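Long-range contact in putative HTH-type transcriptional regulator PH0061 (Pyrococcus horikoshii, PDB 2DBB), which probably binds specific DNA sequences as a transcriptional regulator of the AsnC family, working through a helix-turn-helix domain: residues M68-D81 / I131-V145. Numbering follows the deposited sequence.
Sequences MYAIVLIKSKVPSD and IKNAENVEVILISEV
The carbonyl oxygen of Lys75 is gripped by two successive amides: Glu135 N, at 2.9 Å, lies almost in line with the carbonyl bond, while Asn136 N makes a weaker bond at 3.3 Å. Two residues thus face one, a classic beta bulge that shifts the register before Ser76. Beyond it, strands 68-76 and 136-142 run antiparallel at 160°, and Ile140 N donates to Ile71 O at 2.7 Å. Near Met68 the ladder ends with a water that accepts from Tyr69 N and donates to Ile142 O.

Beta-branched residues suit these strands because branching at CB favours an extended backbone and fills the sheet face close to the chain. Val72, Ile74, Val137 and Val139 share the face packed by helix 117-129; there the CD1 atoms of Ile74 and Ile131 meet tip to tip at 3.7 Å. On the other face, Leu73 CD1 rests on Ile140 CG1, and Ile71 also packs on Ile108 of the second subunit. Ile142 has CG1 beside its backbone N (chi1 -56°), where it lies 3.6 Å from Tyr69 CB; Val145 CG2 meets the edge of the Tyr69 ring.

At the bulged end Lys77, Asn133 and Glu135 are exposed, so their polar ends can stay in solvent. Lys77 stretches its methylenes along the Asn133 carbonyl, then bends at its last torsion (chi4 -60°) to bring NZ within 3.2 Å of Glu135 OE2, a salt bridge. Asp81, in the first turn of helix 79-89, sets OD2 3.3 Å from Asn133 CB; an alanine here would probably open a gap between the helix start and Asn133.

Strands 67-76 and 134-148 are the first and last of a ferredoxin-like beta-alpha-beta-beta-alpha-beta domain, as in other AsnC-family regulators. The apolar face under helix 117-129, and a second where Lys75 and Glu138 join Ile71, Leu73 and Ile140, imply a seam held by backbone bonds and hydrophobic burial, whose outer strand continues into the sheet of the second subunit.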
ATOM      1  N   MET B  68      13.648  -2.674  -1.661  1.00 25.48           N
ATOM      2  CA  MET B  68      12.957  -3.943  -1.822  1.00 26.81           C
ATOM      3  C   MET B  68      12.006  -4.064  -0.634  1.00 26.42           C
ATOM      4  O   MET B  68      12.274  -3.522   0.441  1.00 26.20           O
ATOM      5  CB  MET B  68      13.943  -5.124  -1.830  1.00 28.60           C
ATOM      6  CG  MET B  68      14.596  -5.446  -0.482  1.00 33.38           C
ATOM      7  SD  MET B  68      15.561  -7.013  -0.474  1.00 36.76           S
ATOM      8  CE  MET B  68      14.280  -8.180  -0.341  1.00 33.51           C
ATOM      9  N   TYR B  69      10.885  -4.746  -0.833  1.00 24.49           N
ATOM     10  CA  TYR B  69       9.923  -4.945   0.242  1.00 24.09           C
ATOM     11  C   TYR B  69      10.173  -6.260   0.953  1.00 24.13           C
ATOM     12  O   TYR B  69      10.771  -7.187   0.404  1.00 26.35           O
ATOM     13  CB  TYR B  69       8.485  -4.996  -0.290  1.00 22.08           C
ATOM     14  CG  TYR B  69       7.849  -3.667  -0.605  1.00 22.57           C
ATOM     15  CD1 TYR B  69       7.902  -2.613   0.305  1.00 21.49           C
ATOM     16  CD2 TYR B  69       7.139  -3.480  -1.793  1.00 23.26           C
ATOM     17  CE1 TYR B  69       7.260  -1.404   0.046  1.00 20.84           C
ATOM     18  CE2 TYR B  69       6.496  -2.275  -2.064  1.00 23.33           C
ATOM     19  CZ  TYR B  69       6.558  -1.240  -1.136  1.00 23.43           C
ATOM     20  OH  TYR B  69       5.904  -0.051  -1.384  1.00 22.00           O
ATOM     21  N   ALA B  70       9.694  -6.325   2.185  1.00 25.25           N
ATOM     22  CA  ALA B  70       9.769  -7.525   2.994  1.00 24.73           C
ATOM     23  C   ALA B  70       8.451  -7.519   3.744  1.00 24.37           C
ATOM     24  O   ALA B  70       7.985  -6.465   4.181  1.00 24.57           O
ATOM     25  CB  ALA B  70      10.935  -7.460   3.972  1.00 24.98           C
ATOM     26  N   ILE B  71       7.829  -8.686   3.850  1.00 22.58           N
ATOM     27  CA  ILE B  71       6.578  -8.795   4.572  1.00 22.56           C
ATOM     28  C   ILE B  71       6.900  -9.647   5.786  1.00 21.02           C
ATOM     29  O   ILE B  71       7.523 -10.700   5.660  1.00 20.96           O
ATOM     30  CB  ILE B  71       5.484  -9.509   3.745  1.00 23.09           C
ATOM     31  CG1 ILE B  71       5.145  -8.697   2.486  1.00 27.10           C
ATOM     32  CG2 ILE B  71       4.249  -9.711   4.596  1.00 21.70           C
ATOM     33  CD1 ILE B  71       4.469  -7.369   2.759  1.00 28.56           C
ATOM     34  N   VAL B  72       6.503  -9.171   6.958  1.00 19.79           N
ATOM     35  CA  VAL B  72       6.731  -9.911   8.190  1.00 20.78           C
ATOM     36  C   VAL B  72       5.387 -10.389   8.733  1.00 19.47           C
ATOM     37  O   VAL B  72       4.478  -9.600   9.005  1.00 19.72           O
ATOM     38  CB  VAL B  72       7.462  -9.039   9.229  1.00 20.81           C
ATOM     39  CG1 VAL B  72       7.683  -9.826  10.522  1.00 21.72           C
ATOM     40  CG2 VAL B  72       8.795  -8.587   8.654  1.00 18.28           C
ATOM     41  N   LEU B  73       5.265 -11.702   8.851  1.00 19.05           N
ATOM     42  CA  LEU B  73       4.051 -12.338   9.338  1.00 19.94           C
ATOM     43  C   LEU B  73       4.301 -12.733  10.789  1.00 20.04           C
ATOM     44  O   LEU B  73       5.227 -13.488  11.091  1.00 19.70           O
ATOM     45  CB  LEU B  73       3.757 -13.574   8.484  1.00 20.19           C
ATOM     46  CG  LEU B  73       3.785 -13.312   6.969  1.00 18.26           C
ATOM     47  CD1 LEU B  73       3.806 -14.637   6.219  1.00 18.82           C
ATOM     48  CD2 LEU B  73       2.579 -12.481   6.569  1.00 20.17           C
ATOM     49  N   ILE B  74       3.474 -12.221  11.686  1.00 20.98           N
ATOM     50  CA  ILE B  74       3.658 -12.503  13.102  1.00 21.87           C
ATOM     51  C   ILE B  74       2.482 -13.191  13.768  1.00 22.09           C
ATOM     52  O   ILE B  74       1.331 -12.818  13.559  1.00 22.12           O
ATOM     53  CB  ILE B  74       3.932 -11.196  13.888  1.00 21.76           C
ATOM     54  CG1 ILE B  74       5.140 -10.467  13.300  1.00 19.72           C
ATOM     55  CG2 ILE B  74       4.151 -11.513  15.361  1.00 22.49           C
ATOM     56  CD1 ILE B  74       5.265  -8.995  13.748  1.00 17.22           C
ATOM     57  N   LYS B  75       2.786 -14.202  14.575  1.00 24.97           N
ATOM     58  CA  LYS B  75       1.770 -14.904  15.345  1.00 27.95           C
ATOM     59  C   LYS B  75       2.115 -14.646  16.814  1.00 29.93           C
ATOM     60  O   LYS B  75       3.167 -15.062  17.285  1.00 27.19           O
ATOM     61  CB  LYS B  75       1.793 -16.408  15.068  1.00 30.31           C
ATOM     62  CG  LYS B  75       0.633 -17.148  15.726  1.00 35.08           C
ATOM     63  CD  LYS B  75      -0.694 -16.567  15.250  1.00 41.76           C
ATOM     64  CE  LYS B  75      -1.900 -17.184  15.949  1.00 45.58           C
ATOM     65  NZ  LYS B  75      -3.174 -16.560  15.455  1.00 45.96           N
ATOM     66  N   SER B  76       1.231 -13.950  17.523  1.00 32.65           N
ATOM     67  CA  SER B  76       1.442 -13.623  18.931  1.00 38.07           C
ATOM     68  C   SER B  76       0.998 -14.706  19.912  1.00 42.01           C
ATOM     69  O   SER B  76       0.158 -15.554  19.602  1.00 41.30           O
ATOM     70  CB  SER B  76       0.716 -12.324  19.281  1.00 39.71           C
ATOM     71  OG  SER B  76       1.237 -11.235  18.543  1.00 40.29           O
ATOM     72  N   LYS B  77       1.573 -14.663  21.108  1.00 46.47           N
ATOM     73  CA  LYS B  77       1.230 -15.613  22.152  1.00 49.90           C
ATOM     74  C   LYS B  77       0.002 -15.104  22.907  1.00 51.15           C
ATOM     75  O   LYS B  77      -0.802 -15.901  23.388  1.00 53.83           O
ATOM     76  CB  LYS B  77       2.400 -15.781  23.124  1.00 51.87           C
ATOM     77  CG  LYS B  77       3.691 -16.267  22.487  1.00 53.15           C
ATOM     78  CD  LYS B  77       4.809 -16.323  23.525  1.00 55.50           C
ATOM     79  CE  LYS B  77       6.145 -16.699  22.901  1.00 56.52           C
ATOM     80  NZ  LYS B  77       6.095 -18.037  22.240  1.00 58.96           N
ATOM     81  N   VAL B  78      -0.134 -13.780  23.009  1.00 50.94           N
ATOM     82  CA  VAL B  78      -1.265 -13.164  23.707  1.00 51.40           C
ATOM     83  C   VAL B  78      -1.587 -11.779  23.129  1.00 51.38           C
ATOM     84  O   VAL B  78      -0.709 -11.112  22.585  1.00 50.78           O
ATOM     85  CB  VAL B  78      -0.976 -12.997  25.225  1.00 52.19           C
ATOM     86  CG1 VAL B  78      -0.426 -14.287  25.806  1.00 52.27           C
ATOM     87  CG2 VAL B  78      -0.003 -11.862  25.452  1.00 52.60           C
ATOM     88  N   PRO B  79      -2.851 -11.325  23.256  1.00 50.94           N
ATOM     89  CA  PRO B  79      -3.292 -10.021  22.748  1.00 50.74           C
ATOM     90  C   PRO B  79      -2.438  -8.864  23.254  1.00 50.89           C
ATOM     91  O   PRO B  79      -1.986  -8.022  22.474  1.00 51.55           O
ATOM     92  CB  PRO B  79      -4.730  -9.922  23.248  1.00 50.61           C
ATOM     93  CG  PRO B  79      -5.175 -11.344  23.264  1.00 51.38           C
ATOM     94  CD  PRO B  79      -3.981 -12.044  23.873  1.00 52.15           C
ATOM     95  N   SER B  80      -2.232  -8.829  24.567  1.00 50.25           N
ATOM     96  CA  SER B  80      -1.439  -7.788  25.207  1.00 49.53           C
ATOM     97  C   SER B  80      -0.087  -7.626  24.528  1.00 48.52           C
ATOM     98  O   SER B  80       0.432  -6.512  24.416  1.00 48.26           O
ATOM     99  CB  SER B  80      -1.228  -8.121  26.687  1.00 51.46           C
ATOM    100  OG  SER B  80      -0.362  -7.183  27.302  1.00 52.68           O
ATOM    101  N   ASP B  81       0.482  -8.745  24.088  1.00 46.69           N
ATOM    102  CA  ASP B  81       1.774  -8.725  23.415  1.00 44.79           C
ATOM    103  C   ASP B  81       1.625  -8.141  22.023  1.00 42.73           C
ATOM    104  O   ASP B  81       2.491  -7.398  21.558  1.00 41.83           O
ATOM    105  CB  ASP B  81       2.364 -10.136  23.314  1.00 46.47           C
ATOM    106  CG  ASP B  81       2.815 -10.680  24.657  1.00 49.48           C
ATOM    107  OD1 ASP B  81       3.043  -9.875  25.586  1.00 51.55           O
ATOM    108  OD2 ASP B  81       2.955 -11.917  24.778  1.00 51.38           O
ATOM    109  N   ILE B 131      10.755  -7.429  18.156  1.00 37.67           N
ATOM    110  CA  ILE B 131       9.606  -8.314  18.262  1.00 39.04           C
ATOM    111  C   ILE B 131       9.843  -9.357  19.344  1.00 39.57           C
ATOM    112  O   ILE B 131      10.595 -10.313  19.150  1.00 39.71           O
ATOM    113  CB  ILE B 131       9.324  -9.037  16.930  1.00 39.28           C
ATOM    114  CG1 ILE B 131       9.099  -8.008  15.822  1.00 39.09           C
ATOM    115  CG2 ILE B 131       8.100  -9.933  17.076  1.00 37.59           C
ATOM    116  CD1 ILE B 131       8.900  -8.620  14.464  1.00 42.22           C
ATOM    117  N   LYS B 132       9.207  -9.167  20.492  1.00 41.22           N
ATOM    118  CA  LYS B 132       9.364 -10.107  21.590  1.00 42.77           C
ATOM    119  C   LYS B 132       8.047 -10.815  21.859  1.00 42.92           C
ATOM    120  O   LYS B 132       6.979 -10.309  21.507  1.00 42.97           O
ATOM    121  CB  LYS B 132       9.807  -9.384  22.872  1.00 45.30           C
ATOM    122  CG  LYS B 132      11.028  -8.472  22.739  1.00 46.72           C
ATOM    123  CD  LYS B 132      10.622  -7.051  22.373  1.00 48.67           C
ATOM    124  CE  LYS B 132      11.814  -6.102  22.436  1.00 50.97           C
ATOM    125  NZ  LYS B 132      11.449  -4.695  22.091  1.00 51.68           N
ATOM    126  N   ASN B 133       8.130 -11.992  22.471  1.00 41.92           N
ATOM    127  CA  ASN B 133       6.942 -12.757  22.833  1.00 43.76           C
ATOM    128  C   ASN B 133       6.102 -13.231  21.647  1.00 42.04           C
ATOM    129  O   ASN B 133       4.868 -13.234  21.715  1.00 42.14           O
ATOM    130  CB  ASN B 133       6.064 -11.917  23.768  1.00 47.99           C
ATOM    131  CG  ASN B 133       6.842 -11.337  24.941  1.00 51.74           C
ATOM    132  OD1 ASN B 133       6.378 -10.410  25.607  1.00 54.66           O
ATOM    133  ND2 ASN B 133       8.027 -11.885  25.202  1.00 53.78           N
ATOM    134  N   ALA B 134       6.764 -13.634  20.569  1.00 38.87           N
ATOM    135  CA  ALA B 134       6.062 -14.119  19.386  1.00 35.91           C
ATOM    136  C   ALA B 134       6.250 -15.625  19.263  1.00 32.71           C
ATOM    137  O   ALA B 134       7.339 -16.143  19.485  1.00 32.75           O
ATOM    138  CB  ALA B 134       6.591 -13.419  18.133  1.00 36.10           C
ATOM    139  N   GLU B 135       5.178 -16.333  18.933  1.00 30.63           N
ATOM    140  CA  GLU B 135       5.252 -17.775  18.770  1.00 30.51           C
ATOM    141  C   GLU B 135       5.874 -18.081  17.407  1.00 28.56           C
ATOM    142  O   GLU B 135       6.682 -18.996  17.267  1.00 25.85           O
ATOM    143  CB  GLU B 135       3.850 -18.386  18.861  1.00 33.68           C
ATOM    144  CG  GLU B 135       3.745 -19.847  18.398  1.00 42.02           C
ATOM    145  CD  GLU B 135       4.462 -20.831  19.314  1.00 46.48           C
ATOM    146  OE1 GLU B 135       4.541 -22.033  18.958  1.00 47.77           O
ATOM    147  OE2 GLU B 135       4.941 -20.410  20.391  1.00 50.43           O
ATOM    148  N   ASN B 136       5.505 -17.291  16.404  1.00 26.56           N
ATOM    149  CA  ASN B 136       6.020 -17.493  15.059  1.00 24.83           C
ATOM    150  C   ASN B 136       6.219 -16.184  14.311  1.00 20.61           C
ATOM    151  O   ASN B 136       5.368 -15.300  14.352  1.00 17.05           O
ATOM    152  CB  ASN B 136       5.064 -18.389  14.260  1.00 27.36           C
ATOM    153  CG  ASN B 136       5.199 -19.857  14.618  1.00 32.22           C
ATOM    154  OD1 ASN B 136       6.089 -20.556  14.123  1.00 35.58           O
ATOM    155  ND2 ASN B 136       4.318 -20.332  15.484  1.00 36.87           N
ATOM    156  N   VAL B 137       7.355 -16.081  13.628  1.00 18.38           N
ATOM    157  CA  VAL B 137       7.680 -14.914  12.828  1.00 22.60           C
ATOM    158  C   VAL B 137       8.203 -15.406  11.478  1.00 24.12           C
ATOM    159  O   VAL B 137       9.167 -16.162  11.419  1.00 28.01           O
ATOM    160  CB  VAL B 137       8.774 -14.047  13.484  1.00 22.42           C
ATOM    161  CG1 VAL B 137       9.150 -12.901  12.552  1.00 22.17           C
ATOM    162  CG2 VAL B 137       8.274 -13.497  14.813  1.00 23.64           C
ATOM    163  N   GLU B 138       7.553 -14.988  10.400  1.00 24.14           N
ATOM    164  CA  GLU B 138       7.964 -15.378   9.055  1.00 22.36           C
ATOM    165  C   GLU B 138       8.318 -14.126   8.273  1.00 21.62           C
ATOM    166  O   GLU B 138       7.524 -13.195   8.207  1.00 19.28           O
ATOM    167  CB  GLU B 138       6.828 -16.087   8.318  1.00 26.39           C
ATOM    168  CG  GLU B 138       6.447 -17.445   8.847  1.00 31.95           C
ATOM    169  CD  GLU B 138       7.552 -18.462   8.686  1.00 36.11           C
ATOM    170  OE1 GLU B 138       8.476 -18.234   7.865  1.00 37.08           O
ATOM    171  OE2 GLU B 138       7.486 -19.503   9.376  1.00 40.34           O
ATOM    172  N   VAL B 139       9.512 -14.096   7.697  1.00 20.59           N
ATOM    173  CA  VAL B 139       9.922 -12.957   6.893  1.00 23.89           C
ATOM    174  C   VAL B 139       9.894 -13.373   5.423  1.00 24.74           C
ATOM    175  O   VAL B 139      10.530 -14.359   5.037  1.00 25.36           O
ATOM    176  CB  VAL B 139      11.354 -12.490   7.224  1.00 23.22           C
ATOM    177  CG1 VAL B 139      11.744 -11.337   6.303  1.00 23.84           C
ATOM    178  CG2 VAL B 139      11.443 -12.060   8.688  1.00 26.27           C
ATOM    179  N   ILE B 140       9.139 -12.636   4.614  1.00 24.48           N
ATOM    180  CA  ILE B 140       9.063 -12.923   3.183  1.00 22.85           C
ATOM    181  C   ILE B 140       9.744 -11.789   2.428  1.00 21.72           C
ATOM    182  O   ILE B 140       9.306 -10.642   2.501  1.00 22.16           O
ATOM    183  CB  ILE B 140       7.604 -12.996   2.670  1.00 22.83           C
ATOM    184  CG1 ILE B 140       6.774 -13.952   3.532  1.00 21.37           C
ATOM    185  CG2 ILE B 140       7.599 -13.440   1.208  1.00 21.89           C
ATOM    186  CD1 ILE B 140       7.283 -15.377   3.536  1.00 23.60           C
ATOM    187  N   LEU B 141      10.825 -12.099   1.719  1.00 21.78           N
ATOM    188  CA  LEU B 141      11.519 -11.085   0.936  1.00 22.39           C
ATOM    189  C   LEU B 141      10.763 -10.959  -0.390  1.00 21.45           C
ATOM    190  O   LEU B 141      10.467 -11.966  -1.034  1.00 22.65           O
ATOM    191  CB  LEU B 141      12.970 -11.508   0.687  1.00 22.89           C
ATOM    192  CG  LEU B 141      13.769 -11.862   1.950  1.00 25.30           C
ATOM    193  CD1 LEU B 141      15.204 -12.202   1.577  1.00 25.93           C
ATOM    194  CD2 LEU B 141      13.735 -10.692   2.926  1.00 23.76           C
ATOM    195  N   ILE B 142      10.429  -9.737  -0.791  1.00 20.64           N
ATOM    196  CA  ILE B 142       9.689  -9.549  -2.040  1.00 22.32           C
ATOM    197  C   ILE B 142      10.619  -9.356  -3.230  1.00 22.21           C
ATOM    198  O   ILE B 142      11.256  -8.318  -3.363  1.00 25.06           O
ATOM    199  CB  ILE B 142       8.726  -8.346  -1.950  1.00 21.22           C
ATOM    200  CG1 ILE B 142       7.771  -8.534  -0.761  1.00 20.28           C
ATOM    201  CG2 ILE B 142       7.912  -8.226  -3.244  1.00 17.33           C
ATOM    202  CD1 ILE B 142       6.944  -9.827  -0.824  1.00 18.54           C
ATOM    203  N   SER B 143      10.690 -10.361  -4.094  1.00 25.08           N
ATOM    204  CA  SER B 143      11.556 -10.295  -5.263  1.00 27.43           C
ATOM    205  C   SER B 143      10.899  -9.542  -6.411  1.00 28.67           C
ATOM    206  O   SER B 143      11.585  -8.983  -7.267  1.00 30.29           O
ATOM    207  CB  SER B 143      11.935 -11.701  -5.716  1.00 26.94           C
ATOM    208  OG  SER B 143      10.779 -12.485  -5.945  1.00 30.95           O
ATOM    209  N   GLU B 144       9.571  -9.514  -6.428  1.00 27.53           N
ATOM    210  CA  GLU B 144       8.864  -8.809  -7.490  1.00 29.42           C
ATOM    211  C   GLU B 144       7.516  -8.249  -7.063  1.00 26.75           C
ATOM    212  O   GLU B 144       6.728  -8.931  -6.411  1.00 27.11           O
ATOM    213  CB  GLU B 144       8.628  -9.739  -8.685  1.00 33.21           C
ATOM    214  CG  GLU B 144       9.884 -10.269  -9.355  1.00 42.10           C
ATOM    215  CD  GLU B 144       9.588 -11.413 -10.317  1.00 46.25           C
ATOM    216  OE1 GLU B 144       8.709 -11.247 -11.194  1.00 48.52           O
ATOM    217  OE2 GLU B 144      10.236 -12.476 -10.193  1.00 48.55           O
ATOM    218  N   VAL B 145       7.257  -7.003  -7.440  1.00 25.17           N
ATOM    219  CA  VAL B 145       5.976  -6.375  -7.165  1.00 24.59           C
ATOM    220  C   VAL B 145       5.273  -6.358  -8.524  1.00 25.49           C
ATOM    221  O   VAL B 145       5.677  -5.634  -9.429  1.00 25.51           O
ATOM    222  CB  VAL B 145       6.142  -4.929  -6.648  1.00 25.03           C
ATOM    223  CG1 VAL B 145       4.765  -4.256  -6.523  1.00 22.82           C
ATOM    224  CG2 VAL B 145       6.851  -4.945  -5.290  1.00 23.63           C
TER
HETATM  225  O   HOH W   1      10.524  -5.718  -3.308  1.00 19.30           O